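Local coordinates for peridinin-chlorophyll A protein (Amphidinium carterae, PDB 2C9E) that probably serves as a water-soluble light-harvesting antenna, holding peridinin and chlorophyll a to capture blue-green sunlight, at residues A[45-56]-A[241-252]. Numbering follows the deposited sequence.
With CLA (chlorophyll a), chain C.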
loop_
_atom_site.group_PDB
_atom_site.type_symbol
_atom_site.label_atom_id
_atom_site.label_comp_id
_atom_site.label_asym_id
_atom_site.label_seq_id
_atom_site.Cartn_x
_atom_site.Cartn_y
_atom_site.Cartn_z
ATOM N N ALA A 45 0.868 10.897 -8.524
ATOM C CA ALA A 45 1.890 9.880 -8.888
ATOM C C ALA A 45 3.248 10.175 -8.204
ATOM O O ALA A 45 3.949 9.244 -7.721
ATOM C CB ALA A 45 2.039 9.808 -10.476
ATOM N N LEU A 46 3.616 11.461 -8.134
ATOM C CA LEU A 46 4.854 11.858 -7.446
ATOM C C LEU A 46 4.725 11.527 -5.951
ATOM O O LEU A 46 5.681 11.054 -5.322
ATOM C CB LEU A 46 5.105 13.365 -7.588
ATOM C CG LEU A 46 6.307 13.947 -6.837
ATOM C CD1 LEU A 46 7.627 13.169 -7.179
ATOM C CD2 LEU A 46 6.457 15.420 -7.265
ATOM N N ALA A 47 3.549 11.751 -5.382
ATOM C CA ALA A 47 3.364 11.435 -3.960
ATOM C C ALA A 47 3.611 9.971 -3.696
ATOM O O ALA A 47 4.220 9.593 -2.713
ATOM C CB ALA A 47 1.961 11.805 -3.512
ATOM N N VAL A 48 3.125 9.122 -4.577
ATOM C CA VAL A 48 3.311 7.683 -4.370
ATOM C C VAL A 48 4.806 7.358 -4.456
ATOM O O VAL A 48 5.319 6.527 -3.687
ATOM C CB VAL A 48 2.539 6.910 -5.400
ATOM C CG1 VAL A 48 3.010 5.441 -5.445
ATOM C CG2 VAL A 48 1.097 7.016 -5.080
ATOM N N GLU A 49 5.487 8.011 -5.396
ATOM C CA GLU A 49 6.907 7.836 -5.532
ATOM C C GLU A 49 7.610 8.235 -4.197
ATOM O O GLU A 49 8.551 7.577 -3.758
ATOM C CB GLU A 49 7.461 8.735 -6.656
ATOM C CG GLU A 49 8.933 8.543 -6.869
ATOM C CD GLU A 49 9.587 9.648 -7.690
ATOM O OE1 GLU A 49 9.003 10.106 -8.689
ATOM O OE2 GLU A 49 10.724 10.035 -7.343
ATOM N N LYS A 50 7.175 9.314 -3.570
ATOM C CA LYS A 50 7.814 9.742 -2.319
ATOM C C LYS A 50 7.462 8.779 -1.211
ATOM O O LYS A 50 8.282 8.458 -0.339
ATOM C CB LYS A 50 7.386 11.183 -1.981
ATOM C CG LYS A 50 7.920 12.188 -3.011
ATOM C CD LYS A 50 7.400 13.557 -2.793
ATOM C CE LYS A 50 8.335 14.564 -3.407
ATOM N NZ LYS A 50 9.787 14.276 -3.020
ATOM N N LEU A 51 6.235 8.294 -1.225
ATOM C CA LEU A 51 5.838 7.331 -0.191
ATOM C C LEU A 51 6.764 6.059 -0.170
ATOM O O LEU A 51 7.194 5.535 0.903
ATOM C CB LEU A 51 4.379 6.940 -0.449
ATOM C CG LEU A 51 3.738 5.963 0.530
ATOM C CD1 LEU A 51 3.531 6.654 1.880
ATOM C CD2 LEU A 51 2.390 5.447 -0.079
ATOM N N LEU A 52 7.024 5.533 -1.359
ATOM C CA LEU A 52 7.853 4.350 -1.500
ATOM C C LEU A 52 9.300 4.695 -1.148
ATOM O O LEU A 52 9.986 3.901 -0.471
ATOM C CB LEU A 52 7.758 3.855 -2.938
ATOM C CG LEU A 52 6.373 3.353 -3.404
ATOM C CD1 LEU A 52 6.419 2.886 -4.922
ATOM C CD2 LEU A 52 5.928 2.231 -2.506
ATOM N N GLU A 53 9.787 5.866 -1.596
ATOM C CA GLU A 53 11.160 6.253 -1.237
ATOM C C GLU A 53 11.289 6.310 0.308
ATOM O O GLU A 53 12.239 5.740 0.871
ATOM C CB GLU A 53 11.522 7.599 -1.857
ATOM C CG GLU A 53 11.737 7.532 -3.360
ATOM C CD GLU A 53 11.699 8.912 -4.041
ATOM O OE1 GLU A 53 11.142 9.876 -3.468
ATOM O OE2 GLU A 53 12.210 9.050 -5.167
ATOM N N VAL A 54 10.320 6.924 1.001
ATOM C CA VAL A 54 10.426 6.991 2.466
ATOM C C VAL A 54 10.460 5.599 3.050
ATOM O O VAL A 54 11.265 5.300 3.945
ATOM C CB VAL A 54 9.242 7.840 3.137
ATOM C CG1 VAL A 54 9.422 7.946 4.657
ATOM C CG2 VAL A 54 9.266 9.243 2.574
ATOM N N GLY A 55 9.631 4.727 2.496
ATOM C CA GLY A 55 9.578 3.364 2.994
ATOM C C GLY A 55 10.943 2.718 2.832
ATOM O O GLY A 55 11.339 1.843 3.620
ATOM N N LEU A 56 11.670 3.168 1.810
ATOM C CA LEU A 56 12.982 2.605 1.510
ATOM C C LEU A 56 14.077 3.140 2.424
ATOM O O LEU A 56 15.198 2.685 2.354
ATOM C CB LEU A 56 13.345 2.854 0.037
ATOM C CG LEU A 56 12.771 1.821 -0.948
ATOM C CD1 LEU A 56 13.092 2.191 -2.405
ATOM C CD2 LEU A 56 13.353 0.480 -0.659
ATOM N N VAL A 241 10.006 -2.699 -4.784
ATOM C CA VAL A 241 9.587 -1.364 -4.411
ATOM C C VAL A 241 10.489 -0.328 -5.166
ATOM O O VAL A 241 10.008 0.632 -5.766
ATOM C CB VAL A 241 9.703 -1.175 -2.862
ATOM C CG1 VAL A 241 9.522 0.307 -2.460
ATOM C CG2 VAL A 241 8.628 -2.001 -2.130
ATOM N N PHE A 242 11.805 -0.509 -5.126
ATOM C CA PHE A 242 12.636 0.442 -5.798
ATOM C C PHE A 242 12.377 0.394 -7.339
ATOM O O PHE A 242 12.363 1.448 -8.014
ATOM C CB PHE A 242 14.109 0.183 -5.464
ATOM C CG PHE A 242 15.034 1.157 -6.129
ATOM C CD1 PHE A 242 14.930 2.515 -5.854
ATOM C CD2 PHE A 242 15.928 0.728 -7.115
ATOM C CE1 PHE A 242 15.695 3.461 -6.555
ATOM C CE2 PHE A 242 16.706 1.645 -7.837
ATOM C CZ PHE A 242 16.589 3.021 -7.557
ATOM N N ALA A 243 12.164 -0.806 -7.898
ATOM C CA ALA A 243 11.886 -0.900 -9.340
ATOM C C ALA A 243 10.693 0.048 -9.690
ATOM O O ALA A 243 10.712 0.748 -10.695
ATOM C CB ALA A 243 11.547 -2.353 -9.731
ATOM N N HIS A 244 9.667 0.080 -8.836
ATOM C CA HIS A 244 8.506 0.962 -9.100
ATOM C C HIS A 244 8.905 2.440 -8.942
ATOM O O HIS A 244 8.441 3.271 -9.687
ATOM C CB HIS A 244 7.343 0.662 -8.146
ATOM C CG HIS A 244 6.626 -0.638 -8.413
ATOM N ND1 HIS A 244 7.126 -1.869 -8.023
ATOM C CD2 HIS A 244 5.421 -0.887 -8.994
ATOM C CE1 HIS A 244 6.260 -2.821 -8.354
ATOM N NE2 HIS A 244 5.217 -2.250 -8.948
ATOM N N VAL A 245 9.731 2.768 -7.936
ATOM C CA VAL A 245 10.205 4.158 -7.724
ATOM C C VAL A 245 10.876 4.564 -9.041
ATOM O O VAL A 245 10.660 5.642 -9.563
ATOM C CB VAL A 245 11.296 4.300 -6.563
ATOM C CG1 VAL A 245 11.965 5.689 -6.649
ATOM C CG2 VAL A 245 10.656 4.148 -5.149
ATOM N N ARG A 246 11.696 3.694 -9.593
ATOM C CA ARG A 246 12.327 4.084 -10.858
ATOM C C ARG A 246 11.304 4.263 -12.003
ATOM O O ARG A 246 11.360 5.241 -12.751
ATOM C CB ARG A 246 13.385 3.057 -11.268
ATOM C CG ARG A 246 13.869 3.261 -12.685
ATOM C CD ARG A 246 14.526 2.006 -13.237
ATOM N NE ARG A 246 15.776 1.699 -12.549
ATOM C CZ ARG A 246 16.062 0.497 -12.055
ATOM N NH1 ARG A 246 15.163 -0.494 -12.176
ATOM N NH2 ARG A 246 17.239 0.284 -11.458
ATOM N N ALA A 247 10.359 3.330 -12.121
ATOM C CA ALA A 247 9.339 3.392 -13.186
ATOM C C ALA A 247 8.528 4.702 -13.177
ATOM O O ALA A 247 8.314 5.353 -14.208
ATOM C CB ALA A 247 8.414 2.214 -13.049
ATOM N N ILE A 248 8.094 5.094 -11.993
ATOM C CA ILE A 248 7.303 6.293 -11.854
ATOM C C ILE A 248 8.082 7.510 -12.348
ATOM O O ILE A 248 7.542 8.337 -13.056
ATOM C CB ILE A 248 6.913 6.499 -10.385
ATOM C CG1 ILE A 248 6.027 5.340 -9.923
ATOM C CG2 ILE A 248 6.276 7.881 -10.202
ATOM C CD1 ILE A 248 5.706 5.406 -8.414
ATOM N N LYS A 249 9.352 7.622 -11.972
ATOM C CA LYS A 249 10.143 8.755 -12.418
ATOM C C LYS A 249 10.144 8.746 -13.939
ATOM O O LYS A 249 9.911 9.789 -14.565
ATOM C CB LYS A 249 11.580 8.674 -11.842
ATOM C CG LYS A 249 11.570 8.834 -10.296
ATOM C CD LYS A 249 12.808 8.259 -9.593
ATOM C CE LYS A 249 13.665 9.356 -8.982
ATOM N NZ LYS A 249 14.725 8.778 -8.105
ATOM N N GLY A 250 10.365 7.578 -14.541
ATOM C CA GLY A 250 10.336 7.534 -15.997
ATOM C C GLY A 250 8.951 7.763 -16.598
ATOM O O GLY A 250 8.821 8.003 -17.839
ATOM N N ALA A 251 7.906 7.748 -15.752
ATOM C CA ALA A 251 6.535 7.888 -16.270
ATOM C C ALA A 251 5.844 9.210 -16.080
ATOM O O ALA A 251 4.889 9.510 -16.809
ATOM C CB ALA A 251 5.638 6.742 -15.671
ATOM N N LEU A 252 6.322 10.009 -15.114
ATOM C CA LEU A 252 5.703 11.291 -14.758
ATOM C C LEU A 252 5.392 12.324 -15.836
ATOM O O LEU A 252 4.424 13.061 -15.731
ATOM C CB LEU A 252 6.546 11.981 -13.701
ATOM C CG LEU A 252 6.499 11.561 -12.223
ATOM C CD1 LEU A 252 7.476 12.485 -11.427
ATOM C CD2 LEU A 252 5.060 11.661 -11.670
HETATM MG MG CLA C . 1.434 -3.321 -8.409
HETATM C CHA CLA C . -0.454 -6.229 -8.987
HETATM C CHB CLA C . -0.880 -1.504 -10.230
HETATM C CHC CLA C . 2.699 -0.360 -7.099
HETATM C CHD CLA C . 3.132 -5.114 -5.935
HETATM N NA CLA C . -0.328 -3.829 -9.599
HETATM C C1A CLA C . -0.922 -5.098 -9.690
HETATM C C2A CLA C . -2.189 -5.014 -10.512
HETATM C C3A CLA C . -2.172 -3.599 -11.071
HETATM C C4A CLA C . -1.088 -2.889 -10.259
HETATM C CMA CLA C . -1.751 -3.630 -12.548
HETATM C CAA CLA C . -3.432 -5.237 -9.643
HETATM C CBA CLA C . -4.711 -5.399 -10.463
HETATM C CGA CLA C . -5.964 -5.402 -9.600
HETATM O O1A CLA C . -7.063 -5.465 -10.158
HETATM O O2A CLA C . -5.907 -5.321 -8.131
HETATM N NB CLA C . 1.067 -1.299 -8.716
HETATM C C1B CLA C . 0.092 -0.790 -9.548
HETATM C C2B CLA C . 0.287 0.628 -9.679
HETATM C C3B CLA C . 1.297 0.988 -8.824
HETATM C C4B CLA C . 1.750 -0.245 -8.150
HETATM C CMB CLA C . -0.470 1.590 -10.669
HETATM C CAB CLA C . 1.605 2.417 -8.848
HETATM C CBB CLA C . 2.584 2.916 -8.078
HETATM N NC CLA C . 2.694 -2.833 -6.793
HETATM C C1C CLA C . 3.134 -1.561 -6.471
HETATM C C2C CLA C . 4.168 -1.675 -5.448
HETATM C C3C CLA C . 4.284 -2.988 -5.131
HETATM C C4C CLA C . 3.342 -3.721 -5.964
HETATM C CMC CLA C . 4.986 -0.548 -4.812
HETATM C CAC CLA C . 5.216 -3.611 -4.115
HETATM C CBC CLA C . 6.601 -3.997 -4.762
HETATM N ND CLA C . 1.373 -5.196 -7.616
HETATM C C1D CLA C . 2.213 -5.820 -6.735
HETATM C C2D CLA C . 2.110 -7.249 -6.857
HETATM C C3D CLA C . 1.094 -7.459 -7.707
HETATM C C4D CLA C . 0.639 -6.189 -8.158
HETATM C CMD CLA C . 2.973 -8.307 -6.079
HETATM C CAD CLA C . 0.215 -8.443 -8.287
HETATM O OBD CLA C . 0.333 -9.675 -8.410
HETATM C CBD CLA C . -0.938 -7.704 -8.939
HETATM C CGD CLA C . -1.097 -8.277 -10.330
HETATM O O1D CLA C . -0.523 -7.747 -11.279
HETATM O O2D CLA C . -1.832 -9.405 -10.504
HETATM C CED CLA C . -1.837 -10.005 -11.682
HETATM C C1 CLA C . -7.175 -5.334 -7.426
HETATM C C2 CLA C . -6.880 -5.241 -6.069
HETATM C C3 CLA C . -7.443 -5.874 -4.966
HETATM C C4 CLA C . -8.646 -6.888 -5.070
HETATM C C5 CLA C . -6.916 -5.631 -3.493
HETATM C C6 CLA C . -5.790 -4.559 -3.358
HETATM C C7 CLA C . -5.170 -4.517 -1.937
HETATM C C8 CLA C . -3.992 -3.525 -1.742
HETATM C C9 CLA C . -3.234 -3.849 -0.434
HETATM C C10 CLA C . -4.568 -2.090 -1.676
HETATM C C11 CLA C . -3.604 -0.997 -1.150
HETATM C C12 CLA C . -4.167 0.408 -1.378
HETATM C C13 CLA C . -5.576 0.682 -0.829
HETATM C C14 CLA C . -6.276 1.857 -1.478
HETATM C C15 CLA C . -5.493 0.886 0.690
HETATM C C16 CLA C . -4.750 2.115 1.187
HETATM C C17 CLA C . -4.463 1.946 2.652
HETATM C C18 CLA C . -3.861 3.158 3.352
HETATM C C19 CLA C . -3.631 2.843 4.807
HETATM C C20 CLA C . -4.795 4.347 3.239
HETATM O O HOH W 1 14.831 7.315 -5.356
HETATM O O HOH W 2 2.987 -3.353 -9.864
#
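Leu52 and Ile248 interlock as reciprocal knobs and holes where helices 41-55 and 234-251 run nearly antiparallel, their segment axes 9.4 Å apart at 152°. Leu52 CB rests 3.7 Å from Val245 CG2 and also meets Val241 CG1, while beyond CG the branch CD1 lies against His244 CB and the chlorophyll methyl CMC, and CD2 touches that same methyl and Val241 CG1. With CG anti to the carbonyl carbon (chi1 -65°), the fork turns both methyls to the pigment's CMC while each still touches the partner helix, a task for which a branched aliphatic is well shaped. Ile248 answers by setting CG2 3.7 Å from Ala45 O and CD1 over the backbone of Glu49; the small Ala45 leaves room for Leu252 CD2.

On the pigment side, His244 lays one ring face over the chlorophyll near C1C, and its NE2 is hydrogen-bonded at 2.7 Å to a water lying in the ring plane, which in turn ligates the magnesium at 2.1 Å. ND1 is hydrogen-bonded to Ala240 O, so bonds at both ring nitrogens fix the ring's rotation. With an alanine in place of His244, the magnesium-bound water is likely to lose this partner and a gap to open beside the macrocycle.

Along the other flank, Glu49 lays its carboxylate across the methylenes of Lys249, Glu49 OE1 3.3 Å from Lys249 CG. Lys249 NZ makes a long salt bridge of 3.9 Å to Glu53 OE2, bridged also by a water. Glu49 OE2 and Glu53 OE2, both acceptors, lie only 2.8 Å apart, so one carboxylate is probably protonated, or else the charge of Lys249 offsets their repulsion. The seam thus grades from a charged, water-bridged edge to an apolar wall that joins the two family repeats around chlorophyll.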